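Local coordinates for protein glutamine synthetase (Helicobacter pylori, PDB 5ZLI) that is a class I beta glutamine synthetase, a twelve-subunit assembly whose chain joins a small beta-grasp domain to a larger catalytic domain of helices and a curved, mainly antiparallel sheet, at residues 240-245 against 379-384; 263-268 against 371-376; 302-307 against 364-369; 312-317 against 388-393; 428-433 against 457-462. All blocks are in the same frame, centred on the assembly; numbering follows the deposited sequence.

All five contacts are buried. Contacts 1 and 2 lie closest to the centre of the chain; the centres of contacts 3, 4 and 5 are about 17 to 19 Å from it, and contacts 2 and 5 also reach the second subunit. Helix 377-393 serves contacts 1 and 4, helix 302-313 serves contacts 3 and 4, and strand 366-368 in contact 3 leads into the loop of contact 2. The chemistry differs: aromatic rings against helix backbone or other rings in contacts 1 and 3, a turn with many polar bonds in contact 2, a histidine-carboxylate bond in contact 4. Contact 5 is apolar, but a salt bridge, R316 to E432, ties it to contact 4.

Contact 1 (240-245 against 379-384); sequences EAADNV and LAFAAI
A helix pair in the interior of the catalytic domain, 238-258 against 377-393, runs close to antiparallel, and here one side chain, F381, spans the gap to A241, A242 and V245. The local axes stay 9.8 Å apart at their closest, with 155° between their directions, a gap that the phenyl ring spans, with two small alanines facing it. With CG set opposite the carbonyl carbon (chi1 -63°), the ring of F381 reaches out and presents its rim, not a face, to the other helix. CE2 lies deepest, 3.3 Å from A242 N, and that nitrogen sits in the plane of the ring. The same rim meets the methyl groups: CD2 of F381 is 3.5 Å from CB of A242, and its CE2 is 3.8 Å from CB of A241. CZ of F381 makes a looser touch on CG2 of V245 at 4.4 Å. The side chains that meet are all apolar. D243 points away from them and forms salt bridges with R83 and R115. The ring of F381 is also stacked on F136 of strand 133-145, the strand against which A241 and V245 pack, so the two helices meet over this sheet. On its other sides helix 377-393 is covered by helix 114-128, through L379 and A382, and by helix 315-322, through A383 and I384.

Contact 2 (263-268 against 371-376); sequences ATFMPK and PDSSSN
D372 lays its carboxylate group against the ring of P267. From the backbone, CB of D372 first meets CG of P267 at 3.9 Å. With chi1 at 51°, CG of D372 stands between its own backbone N and carbonyl carbon, and this brings the carboxyl carbon to 3.5 Å from CG of P267. The two side chains pass each other at a slant, and both oxygens stay near the same proline carbon: OD1 of D372 lies 3.7 Å and OD2 of D372 3.6 Å from P267 CG. OD2 has its polar partner in S328 OG of helix 326-331, while OD1 receives a weak bond from the backbone N of S374. D372 opens a type I beta turn that runs to S375, closed by a 3.2 Å bond from S375 N to D372 O, just ahead of helix 377-393; N376 is the N-cap of that helix, its OD1 accepting from the backbone N of Y378. The turn brings S374 to the CD side of the same ring, where its CB lies 3.9 Å from P267 CD, and its OG is bonded to S325. S373 meets F265 carbon to carbon, S373 CB lying 3.5 Å from F265 CB. The S373 hydroxyl is bonded to N140 of strand 133-145. In the other segment, strand 262-264 ends in an ST turn, with T264 OG1 accepting the backbone N of M266 at 2.7 Å. A neighbouring subunit covers this region, its T478 packing on both P267 and S374.

Contact 3 (302-307 against 364-369); sequences EFALHF and ARFEFR
A chi1 of -63° turns the ring of F366 away from its own carbonyl carbon and out of strand 366-368 toward A304. In F307 the ring carbon CG lies opposite the backbone N (chi1 -174°), which extends the side chain from helix 302-313 to F368. F366 approaches the helix rim first. Its CE1 is 3.2 Å from the carbonyl oxygen of A304 and its CZ 3.6 Å from that same oxygen, which lies near the ring plane, so that C-H groups and not the pi cloud face the carbonyl. CE1 of F366 also packs on CB of A304 at 3.8 Å. One turn later the two other rings meet: CZ of F368 comes up at the edge of the F307 ring, 4.1 Å from F307 CE1, the two side chains crossing at a slant. F292 adds to this aromatic group, packing edge-to-face with F307 and meeting F366 at a steep angle. Between F366 and F368 in the sequence, E367 forms a salt bridge from OE2 to R369 NH1 at 3.0 Å, the oxygen lying in the guanidinium plane, and a second one with R354 through OE1. Strand 366-368 is hydrogen-bonded between strands 278-286 and 351-355. The 302-307 segment runs almost parallel to it, 11° between the local directions, in the helix-on-sheet packing of the catalytic domain, with aromatic residues filling the interface.

Contact 4 (312-317 against 388-393); sequences LRHARG and GMDGVK
H314 and D390 make the contact almost alone, through one hydrogen bond. NE2 of H314 donates to OD2 of D390 over 2.7 Å, with a moderately bent N-H...O angle of 143°. The oxygen lies in the plane of the imidazole, at its edge but displaced toward CE1, whereas the approach to the carboxylate is not in plane: the nitrogen stands above it, 43° out. The side chains cross at about a right angle, and the chi1 of H314, -50°, swings its ring out of the joint between two helices toward helix 377-393. That joint is where helix 302-313 ends and helix 315-322 starts, H314 itself holding the N-cap position of the second; the bond joins it to the last turns of helix 377-393.

Packing on the ring comes from two residues: CG of R313, 4.1 Å above one face and toward the rim, and Y439, whose ring is stacked with it.

Charges gather around this pair. The second ring nitrogen, ND1, is hydrogen-bonded to D436, so the imidazole bridges two carboxylates. OD1 of D390 also lies close to E442 OE1, a pairing of like charges, while NH1 of R313 is 6.4 Å from D390 OD2, not in contact, though it may temper the negative charge. Further along, R316 forms a salt bridge with E432 of helix 426-434.

A buried imidazole with an aspartate at each nitrogen would probably favour the doubly protonated, positive form, and the nearness of E442 may raise the proton affinity of D390.

Contact 5 (428-433 against 457-462); sequences RSLEEM and LKFNAE
The ring of F459 is met along its CD2, CE2 and CZ atoms by L430, the two side chains coming from opposite directions. Here the short helix 426-434 packs on the long helix 448-466 in the helical part near the C-terminal end of the catalytic domain. CD1 of L430 comes nearest, 3.5 Å from CE2 of F459 and 3.7 Å from CD2 of that ring. Closer to the backbone, CB of L430 stands 3.7 Å from F459 CE2, so the leucine meets these ring atoms with its stem as well as its end. The ring is also touched by R427, from the same helix as L430. The chi1 of L430, -69°, sets its CG opposite the carbonyl carbon and directs the branch across the gap, where CD1 finds a second neighbour, CB of K458, at 3.7 Å. One leucine methyl thus touches both a phenyl ring and the base of a lysine. L430 and M433 also reach A320, so helix 426-434 touches helix 315-322 as well as helix 448-466. The same helix also meets a neighbouring subunit, where R428 forms a salt bridge with E431 of that subunit. K458 gives only its base to L430; the chain then bends at chi2 (-68°) and leads its amino group away, to a weak bond with A324 O and a long ion pair, 3.7 Å from NZ of K458 to OE2 of E462.

Contact 1 (240-245 against 379-384)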
# COMPACT_ATOMS: atom_id res chain seq x y z
N GLU B 240 -40.57 32.25 26.96
CA GLU B 240 -39.48 31.68 27.75
C GLU B 240 -39.28 30.20 27.47
O GLU B 240 -38.14 29.72 27.48
CB GLU B 240 -39.77 31.94 29.23
CG GLU B 240 -38.76 31.45 30.21
CD GLU B 240 -39.43 31.21 31.53
OE1 GLU B 240 -38.73 31.03 32.55
OE2 GLU B 240 -40.69 31.23 31.55
N ALA B 241 -40.35 29.45 27.26
CA ALA B 241 -40.14 28.05 26.89
C ALA B 241 -39.41 27.95 25.55
O ALA B 241 -38.40 27.26 25.43
CB ALA B 241 -41.46 27.31 26.86
N ALA B 242 -39.89 28.70 24.56
CA ALA B 242 -39.25 28.67 23.26
C ALA B 242 -37.83 29.18 23.35
O ALA B 242 -36.97 28.75 22.58
CB ALA B 242 -40.03 29.54 22.28
N ASP B 243 -37.58 30.11 24.27
CA ASP B 243 -36.22 30.57 24.51
C ASP B 243 -35.33 29.46 25.03
O ASP B 243 -34.23 29.25 24.53
CB ASP B 243 -36.21 31.73 25.48
CG ASP B 243 -36.43 33.03 24.82
OD1 ASP B 243 -36.79 33.06 23.62
OD2 ASP B 243 -36.21 34.05 25.48
N ASN B 244 -35.82 28.70 26.00
CA ASN B 244 -34.96 27.68 26.58
C ASN B 244 -34.70 26.58 25.58
O ASN B 244 -33.65 25.95 25.61
CB ASN B 244 -35.59 27.08 27.83
CG ASN B 244 -35.61 28.02 28.99
OD1 ASN B 244 -34.78 28.92 29.09
ND2 ASN B 244 -36.57 27.84 29.87
N VAL B 245 -35.63 26.39 24.64
CA VAL B 245 -35.41 25.43 23.57
C VAL B 245 -34.22 25.86 22.72
O VAL B 245 -33.33 25.04 22.45
CB VAL B 245 -36.69 25.26 22.75
CG1 VAL B 245 -36.42 24.54 21.42
CG2 VAL B 245 -37.76 24.53 23.60
N LEU B 379 -42.83 30.17 16.72
CA LEU B 379 -43.99 30.03 15.86
C LEU B 379 -44.83 28.85 16.31
O LEU B 379 -46.04 28.99 16.50
CB LEU B 379 -43.54 29.86 14.40
CG LEU B 379 -42.64 30.94 13.72
CD1 LEU B 379 -42.51 30.69 12.24
CD2 LEU B 379 -43.11 32.37 13.93
N ALA B 380 -44.20 27.71 16.60
CA ALA B 380 -44.93 26.54 17.07
C ALA B 380 -45.75 26.87 18.32
O ALA B 380 -46.98 26.66 18.36
CB ALA B 380 -43.97 25.37 17.34
N PHE B 381 -45.10 27.38 19.37
CA PHE B 381 -45.83 27.68 20.60
C PHE B 381 -46.90 28.73 20.34
O PHE B 381 -48.07 28.54 20.72
CB PHE B 381 -44.88 28.14 21.69
CG PHE B 381 -43.89 27.11 22.09
CD1 PHE B 381 -44.09 25.79 21.76
CD2 PHE B 381 -42.75 27.47 22.78
CE1 PHE B 381 -43.18 24.85 22.12
CE2 PHE B 381 -41.84 26.52 23.14
CZ PHE B 381 -42.06 25.21 22.81
N ALA B 382 -46.52 29.83 19.68
CA ALA B 382 -47.48 30.86 19.34
C ALA B 382 -48.70 30.27 18.66
O ALA B 382 -49.84 30.56 19.03
CB ALA B 382 -46.83 31.92 18.45
N ALA B 383 -48.49 29.47 17.62
CA ALA B 383 -49.62 28.87 16.89
C ALA B 383 -50.43 27.88 17.73
O ALA B 383 -51.66 27.84 17.66
CB ALA B 383 -49.10 28.22 15.60
N ILE B 384 -49.77 27.03 18.52
CA ILE B 384 -50.52 26.13 19.38
C ILE B 384 -51.45 26.90 20.30
O ILE B 384 -52.61 26.52 20.49
CB ILE B 384 -49.57 25.21 20.15
CG1 ILE B 384 -49.16 24.06 19.23
CG2 ILE B 384 -50.20 24.73 21.44
CD1 ILE B 384 -47.87 23.41 19.60

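Contact 2 (263-268 against 371-376)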
# COMPACT_ATOMS: atom_id res chain seq x y z
N ALA B 263 -24.41 16.46 16.85
CA ALA B 263 -25.77 16.26 17.33
C ALA B 263 -26.77 16.64 16.25
O ALA B 263 -26.42 17.23 15.24
CB ALA B 263 -26.00 17.10 18.58
N THR B 264 -28.03 16.28 16.46
CA THR B 264 -29.14 16.75 15.63
C THR B 264 -30.44 16.61 16.40
O THR B 264 -30.61 15.65 17.17
CB THR B 264 -29.30 15.99 14.28
OG1 THR B 264 -30.60 16.28 13.70
CG2 THR B 264 -29.20 14.52 14.47
N PHE B 265 -31.34 17.57 16.21
CA PHE B 265 -32.70 17.37 16.67
C PHE B 265 -33.68 17.06 15.53
O PHE B 265 -34.90 17.08 15.76
CB PHE B 265 -33.18 18.58 17.43
CG PHE B 265 -32.47 18.83 18.73
CD1 PHE B 265 -31.19 19.34 18.74
CD2 PHE B 265 -33.11 18.65 19.93
CE1 PHE B 265 -30.57 19.63 19.91
CE2 PHE B 265 -32.48 18.94 21.10
CZ PHE B 265 -31.23 19.42 21.10
N MET B 266 -33.17 16.66 14.33
CA MET B 266 -34.04 16.42 13.17
C MET B 266 -34.99 15.25 13.41
O MET B 266 -34.60 14.24 14.00
CB MET B 266 -33.20 16.19 11.90
CG MET B 266 -32.51 14.83 11.74
SD MET B 266 -31.46 14.68 10.26
CE MET B 266 -32.69 14.67 9.00
N PRO B 267 -36.22 15.33 12.90
CA PRO B 267 -37.26 14.34 13.29
C PRO B 267 -36.94 12.88 12.99
O PRO B 267 -37.23 12.04 13.84
CB PRO B 267 -38.49 14.84 12.52
CG PRO B 267 -38.23 16.26 12.25
CD PRO B 267 -36.77 16.41 12.08
N LYS B 268 -36.44 12.51 11.80
CA LYS B 268 -36.23 11.10 11.44
C LYS B 268 -34.92 10.89 10.67
O LYS B 268 -34.90 10.83 9.44
CB LYS B 268 -37.43 10.60 10.63
CG LYS B 268 -37.49 9.10 10.37
CD LYS B 268 -38.02 8.36 11.58
CE LYS B 268 -38.71 7.10 11.18
NZ LYS B 268 -39.05 6.39 12.41
N PRO B 371 -45.66 17.49 17.47
CA PRO B 371 -44.59 18.43 17.08
C PRO B 371 -43.19 17.84 17.21
O PRO B 371 -42.94 16.88 17.94
CB PRO B 371 -44.79 19.63 18.02
CG PRO B 371 -45.71 19.20 19.03
CD PRO B 371 -46.46 18.01 18.59
N ASP B 372 -42.26 18.44 16.45
CA ASP B 372 -40.84 18.09 16.46
C ASP B 372 -39.97 19.34 16.47
O ASP B 372 -40.45 20.47 16.36
CB ASP B 372 -40.45 17.22 15.26
CG ASP B 372 -40.91 17.79 13.91
OD1 ASP B 372 -40.49 18.92 13.58
OD2 ASP B 372 -41.66 17.09 13.18
N SER B 373 -38.67 19.12 16.63
CA SER B 373 -37.75 20.24 16.82
C SER B 373 -37.35 20.92 15.52
O SER B 373 -36.72 21.98 15.56
CB SER B 373 -36.50 19.79 17.58
OG SER B 373 -36.85 19.12 18.79
N SER B 374 -37.74 20.38 14.37
CA SER B 374 -37.58 21.12 13.13
C SER B 374 -38.48 22.34 13.11
O SER B 374 -38.43 23.14 12.17
CB SER B 374 -37.84 20.19 11.92
OG SER B 374 -38.87 20.64 11.06
N SER B 375 -39.37 22.45 14.08
CA SER B 375 -40.24 23.60 14.18
C SER B 375 -39.51 24.78 14.80
O SER B 375 -38.70 24.63 15.71
CB SER B 375 -41.46 23.21 15.02
OG SER B 375 -41.02 22.77 16.30
N ASN B 376 -39.88 25.98 14.36
CA ASN B 376 -39.46 27.15 15.11
C ASN B 376 -40.25 27.18 16.39
O ASN B 376 -41.49 27.34 16.34
CB ASN B 376 -39.67 28.44 14.31
CG ASN B 376 -39.06 29.67 14.99
OD1 ASN B 376 -39.16 29.87 16.22
ND2 ASN B 376 -38.41 30.51 14.19

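Contact 3 (302-307 against 364-369)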
# COMPACT_ATOMS: atom_id res chain seq x y z
N GLU B 302 -63.80 21.69 31.27
CA GLU B 302 -64.46 22.10 30.03
C GLU B 302 -63.58 23.10 29.27
O GLU B 302 -63.40 22.98 28.06
CB GLU B 302 -65.84 22.69 30.37
CG GLU B 302 -66.49 23.59 29.31
CD GLU B 302 -67.64 24.46 29.88
OE1 GLU B 302 -68.08 24.20 31.03
OE2 GLU B 302 -68.10 25.40 29.18
N PHE B 303 -62.99 24.05 30.00
CA PHE B 303 -62.08 25.01 29.40
C PHE B 303 -60.95 24.31 28.64
O PHE B 303 -60.65 24.66 27.50
CB PHE B 303 -61.54 25.92 30.49
CG PHE B 303 -60.62 27.00 30.00
CD1 PHE B 303 -61.13 28.17 29.48
CD2 PHE B 303 -59.25 26.84 30.06
CE1 PHE B 303 -60.28 29.18 29.02
CE2 PHE B 303 -58.40 27.84 29.60
CZ PHE B 303 -58.92 29.01 29.08
N ALA B 304 -60.32 23.33 29.29
CA ALA B 304 -59.24 22.57 28.65
C ALA B 304 -59.74 21.73 27.48
O ALA B 304 -59.06 21.62 26.45
CB ALA B 304 -58.53 21.68 29.66
N LEU B 305 -60.90 21.10 27.62
CA LEU B 305 -61.38 20.25 26.53
C LEU B 305 -61.78 21.08 25.31
O LEU B 305 -61.64 20.61 24.18
CB LEU B 305 -62.57 19.41 26.97
CG LEU B 305 -62.25 18.15 27.73
CD1 LEU B 305 -63.46 17.77 28.54
CD2 LEU B 305 -61.90 17.07 26.73
N HIS B 306 -62.28 22.29 25.54
CA HIS B 306 -62.52 23.21 24.43
C HIS B 306 -61.20 23.67 23.83
O HIS B 306 -61.06 23.73 22.60
CB HIS B 306 -63.39 24.38 24.91
CG HIS B 306 -64.82 24.02 25.15
ND1 HIS B 306 -65.51 23.11 24.37
CD2 HIS B 306 -65.69 24.42 26.11
CE1 HIS B 306 -66.74 22.98 24.84
NE2 HIS B 306 -66.87 23.76 25.89
N PHE B 307 -60.20 23.94 24.67
CA PHE B 307 -58.86 24.19 24.14
C PHE B 307 -58.40 23.05 23.21
O PHE B 307 -57.96 23.30 22.08
CB PHE B 307 -57.90 24.36 25.32
CG PHE B 307 -56.52 24.76 24.92
CD1 PHE B 307 -55.65 23.84 24.39
CD2 PHE B 307 -56.10 26.05 25.11
CE1 PHE B 307 -54.40 24.21 24.06
CE2 PHE B 307 -54.83 26.42 24.77
CZ PHE B 307 -53.99 25.50 24.24
N ALA B 364 -52.45 19.51 36.01
CA ALA B 364 -53.33 19.16 34.90
C ALA B 364 -52.83 19.82 33.63
O ALA B 364 -52.41 20.99 33.64
CB ALA B 364 -54.75 19.57 35.22
N ARG B 365 -52.81 19.06 32.54
CA ARG B 365 -52.14 19.50 31.33
C ARG B 365 -52.42 18.51 30.23
O ARG B 365 -52.81 17.36 30.48
CB ARG B 365 -50.62 19.62 31.53
CG ARG B 365 -49.88 18.40 31.01
CD ARG B 365 -48.60 18.14 31.73
NE ARG B 365 -48.52 16.74 32.14
CZ ARG B 365 -47.59 16.27 32.97
NH1 ARG B 365 -46.69 17.11 33.47
NH2 ARG B 365 -47.57 14.98 33.30
N PHE B 366 -52.21 18.95 29.00
CA PHE B 366 -52.10 18.03 27.88
C PHE B 366 -50.64 17.87 27.47
O PHE B 366 -49.78 18.68 27.84
CB PHE B 366 -52.91 18.52 26.68
CG PHE B 366 -54.37 18.60 26.93
CD1 PHE B 366 -55.01 19.82 26.89
CD2 PHE B 366 -55.11 17.45 27.13
CE1 PHE B 366 -56.39 19.89 27.08
CE2 PHE B 366 -56.49 17.52 27.33
CZ PHE B 366 -57.13 18.74 27.30
N GLU B 367 -50.36 16.82 26.72
CA GLU B 367 -49.09 16.68 26.00
C GLU B 367 -49.37 16.42 24.53
O GLU B 367 -50.05 15.44 24.19
CB GLU B 367 -48.22 15.58 26.60
CG GLU B 367 -47.07 15.16 25.68
CD GLU B 367 -46.45 13.84 26.10
OE1 GLU B 367 -45.82 13.79 27.19
OE2 GLU B 367 -46.65 12.84 25.38
N PHE B 368 -48.92 17.32 23.65
CA PHE B 368 -49.07 17.13 22.20
C PHE B 368 -47.83 16.44 21.65
O PHE B 368 -46.71 16.98 21.72
CB PHE B 368 -49.31 18.47 21.50
CG PHE B 368 -50.44 19.25 22.10
CD1 PHE B 368 -51.76 18.93 21.83
CD2 PHE B 368 -50.19 20.30 22.97
CE1 PHE B 368 -52.79 19.66 22.41
CE2 PHE B 368 -51.21 21.02 23.53
CZ PHE B 368 -52.50 20.71 23.26
N ARG B 369 -48.02 15.25 21.10
CA ARG B 369 -46.91 14.41 20.69
C ARG B 369 -46.53 14.59 19.22
O ARG B 369 -45.53 14.01 18.80
CB ARG B 369 -47.23 12.94 20.95
CG ARG B 369 -47.52 12.61 22.39
CD ARG B 369 -47.88 11.15 22.54
NE ARG B 369 -46.84 10.24 22.04
CZ ARG B 369 -45.70 9.98 22.68
NH1 ARG B 369 -45.42 10.56 23.84
NH2 ARG B 369 -44.82 9.15 22.15

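Contact 4 (312-317 against 388-393)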
# COMPACT_ATOMS: atom_id res chain seq x y z
N LEU B 312 -57.25 20.42 18.02
CA LEU B 312 -57.56 19.30 17.11
C LEU B 312 -58.21 19.77 15.82
O LEU B 312 -58.01 19.15 14.77
CB LEU B 312 -58.45 18.26 17.81
CG LEU B 312 -57.69 17.36 18.79
CD1 LEU B 312 -58.62 16.42 19.56
CD2 LEU B 312 -56.56 16.57 18.07
N ARG B 313 -59.05 20.83 15.87
CA ARG B 313 -59.76 21.29 14.68
C ARG B 313 -58.79 21.83 13.66
O ARG B 313 -58.84 21.47 12.47
CB ARG B 313 -60.77 22.38 15.02
CG ARG B 313 -61.47 22.96 13.78
CD ARG B 313 -62.57 22.04 13.23
NE ARG B 313 -63.63 21.83 14.23
CZ ARG B 313 -64.60 22.70 14.48
NH1 ARG B 313 -64.68 23.84 13.81
NH2 ARG B 313 -65.50 22.43 15.41
N HIS B 314 -57.87 22.68 14.11
CA HIS B 314 -56.91 23.31 13.23
C HIS B 314 -55.67 22.45 13.05
O HIS B 314 -54.72 22.88 12.38
CB HIS B 314 -56.51 24.68 13.79
CG HIS B 314 -57.67 25.55 14.16
ND1 HIS B 314 -58.60 25.97 13.23
CD2 HIS B 314 -58.02 26.12 15.33
CE1 HIS B 314 -59.50 26.73 13.83
NE2 HIS B 314 -59.17 26.84 15.11
N ALA B 315 -55.68 21.23 13.60
CA ALA B 315 -54.48 20.42 13.69
C ALA B 315 -53.77 20.29 12.34
O ALA B 315 -52.58 20.61 12.22
CB ALA B 315 -54.84 19.04 14.24
N ARG B 316 -54.48 19.84 11.30
CA ARG B 316 -53.83 19.60 10.02
C ARG B 316 -53.15 20.86 9.48
O ARG B 316 -52.11 20.78 8.82
CB ARG B 316 -54.80 19.00 8.99
CG ARG B 316 -55.37 17.70 9.47
CD ARG B 316 -55.36 16.63 8.41
NE ARG B 316 -55.49 17.07 7.03
CZ ARG B 316 -55.14 16.32 5.98
NH1 ARG B 316 -54.64 15.11 6.17
NH2 ARG B 316 -55.28 16.77 4.75
N GLY B 317 -53.74 22.04 9.71
CA GLY B 317 -53.05 23.26 9.32
C GLY B 317 -51.96 23.68 10.28
O GLY B 317 -50.96 24.25 9.86
N GLY B 388 -55.65 26.79 20.43
CA GLY B 388 -56.41 26.44 21.61
C GLY B 388 -57.37 27.53 22.03
O GLY B 388 -58.50 27.24 22.44
N MET B 389 -56.99 28.79 21.80
CA MET B 389 -57.86 29.89 22.21
C MET B 389 -59.08 29.99 21.33
O MET B 389 -60.18 30.30 21.81
CB MET B 389 -57.10 31.22 22.20
CG MET B 389 -56.11 31.40 23.32
SD MET B 389 -55.25 32.99 23.18
CE MET B 389 -56.64 34.09 23.50
N ASP B 390 -58.92 29.72 20.04
CA ASP B 390 -60.08 29.57 19.17
C ASP B 390 -61.03 28.52 19.75
O ASP B 390 -62.25 28.71 19.75
CB ASP B 390 -59.61 29.16 17.77
CG ASP B 390 -60.60 29.52 16.70
OD1 ASP B 390 -60.89 30.73 16.53
OD2 ASP B 390 -61.08 28.60 16.01
N GLY B 391 -60.47 27.44 20.31
CA GLY B 391 -61.30 26.40 20.89
C GLY B 391 -62.15 26.89 22.05
O GLY B 391 -63.31 26.49 22.20
N VAL B 392 -61.56 27.73 22.92
CA VAL B 392 -62.30 28.23 24.07
C VAL B 392 -63.32 29.28 23.64
O VAL B 392 -64.45 29.32 24.15
CB VAL B 392 -61.32 28.80 25.12
CG1 VAL B 392 -62.09 29.52 26.22
CG2 VAL B 392 -60.47 27.71 25.70
N LYS B 393 -62.94 30.13 22.68
CA LYS B 393 -63.87 31.12 22.16
C LYS B 393 -65.09 30.45 21.57
O LYS B 393 -66.22 30.75 21.94
CB LYS B 393 -63.16 32.00 21.12
CG LYS B 393 -62.06 32.92 21.72
CD LYS B 393 -61.17 33.54 20.64
CE LYS B 393 -61.83 34.74 19.97
NZ LYS B 393 -61.79 35.98 20.82

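Contact 5 (428-433 against 457-462)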
# COMPACT_ATOMS: atom_id res chain seq x y z
N ARG B 428 -49.24 19.29 1.86
CA ARG B 428 -50.64 19.29 2.21
C ARG B 428 -50.86 20.10 3.49
O ARG B 428 -51.84 20.85 3.56
CB ARG B 428 -51.17 17.85 2.32
CG ARG B 428 -52.58 17.67 1.70
CD ARG B 428 -53.01 16.21 1.60
NE ARG B 428 -52.92 15.49 2.88
CZ ARG B 428 -53.10 14.18 3.00
NH1 ARG B 428 -53.01 13.58 4.18
NH2 ARG B 428 -53.36 13.47 1.91
N SER B 429 -49.91 20.05 4.44
CA SER B 429 -50.01 20.84 5.66
C SER B 429 -50.04 22.33 5.38
O SER B 429 -50.80 23.07 6.02
CB SER B 429 -48.82 20.54 6.56
OG SER B 429 -48.95 19.25 7.09
N LEU B 430 -49.26 22.80 4.41
CA LEU B 430 -49.30 24.22 4.10
C LEU B 430 -50.61 24.57 3.42
O LEU B 430 -51.23 25.58 3.76
CB LEU B 430 -48.11 24.62 3.24
CG LEU B 430 -46.80 24.55 4.02
CD1 LEU B 430 -45.58 24.66 3.12
CD2 LEU B 430 -46.78 25.64 5.06
N GLU B 431 -51.04 23.73 2.48
CA GLU B 431 -52.37 23.87 1.91
C GLU B 431 -53.44 23.93 3.01
O GLU B 431 -54.27 24.85 3.05
CB GLU B 431 -52.59 22.71 0.93
CG GLU B 431 -51.82 22.92 -0.39
CD GLU B 431 -51.68 21.66 -1.25
OE1 GLU B 431 -52.22 20.58 -0.89
OE2 GLU B 431 -51.01 21.77 -2.30
N GLU B 432 -53.42 22.98 3.95
CA GLU B 432 -54.41 23.00 5.02
C GLU B 432 -54.28 24.26 5.85
O GLU B 432 -55.29 24.81 6.31
CB GLU B 432 -54.26 21.76 5.91
CG GLU B 432 -54.47 20.49 5.11
CD GLU B 432 -55.88 19.99 5.08
OE1 GLU B 432 -56.63 20.28 6.03
OE2 GLU B 432 -56.24 19.36 4.06
N MET B 433 -53.05 24.74 6.08
CA MET B 433 -52.91 25.98 6.82
C MET B 433 -53.44 27.16 6.02
O MET B 433 -54.17 28.01 6.55
CB MET B 433 -51.48 26.26 7.19
CG MET B 433 -51.42 27.54 8.00
SD MET B 433 -49.89 28.46 7.88
CE MET B 433 -49.98 29.08 6.21
N LEU B 457 -41.35 30.60 2.03
CA LEU B 457 -40.09 30.07 2.53
C LEU B 457 -40.09 28.54 2.53
O LEU B 457 -39.14 27.90 2.05
CB LEU B 457 -39.87 30.60 3.95
CG LEU B 457 -38.68 30.08 4.74
CD1 LEU B 457 -37.43 30.84 4.39
CD2 LEU B 457 -38.96 30.16 6.19
N LYS B 458 -41.16 27.94 3.04
CA LYS B 458 -41.18 26.50 3.23
C LYS B 458 -41.32 25.78 1.90
O LYS B 458 -40.70 24.73 1.70
CB LYS B 458 -42.33 26.15 4.16
CG LYS B 458 -42.09 26.71 5.51
CD LYS B 458 -40.93 26.02 6.20
CE LYS B 458 -40.41 26.78 7.42
NZ LYS B 458 -39.32 25.96 7.99
N PHE B 459 -42.07 26.34 0.95
CA PHE B 459 -42.11 25.72 -0.36
C PHE B 459 -40.74 25.78 -1.05
O PHE B 459 -40.27 24.75 -1.55
CB PHE B 459 -43.20 26.41 -1.19
CG PHE B 459 -44.57 25.78 -1.04
CD1 PHE B 459 -44.92 24.65 -1.74
CD2 PHE B 459 -45.49 26.32 -0.17
CE1 PHE B 459 -46.18 24.09 -1.59
CE2 PHE B 459 -46.75 25.76 -0.02
CZ PHE B 459 -47.09 24.65 -0.72
N ASN B 460 -40.03 26.93 -1.00
CA ASN B 460 -38.72 26.97 -1.66
C ASN B 460 -37.61 26.26 -0.89
O ASN B 460 -36.68 25.75 -1.51
CB ASN B 460 -38.19 28.39 -1.94
CG ASN B 460 -38.87 29.08 -3.12
OD1 ASN B 460 -38.82 28.61 -4.26
ND2 ASN B 460 -39.35 30.28 -2.88
N ALA B 461 -37.64 26.26 0.45
CA ALA B 461 -36.55 25.62 1.18
C ALA B 461 -36.69 24.10 1.23
O ALA B 461 -35.72 23.39 0.97
CB ALA B 461 -36.48 26.16 2.61
N GLU B 462 -37.90 23.59 1.48
CA GLU B 462 -38.12 22.18 1.81
C GLU B 462 -38.91 21.40 0.76
O GLU B 462 -38.55 20.26 0.47
CB GLU B 462 -38.81 22.04 3.16
CG GLU B 462 -37.87 22.10 4.37
CD GLU B 462 -37.91 23.42 5.13
OE1 GLU B 462 -37.16 23.55 6.12
OE2 GLU B 462 -38.69 24.32 4.75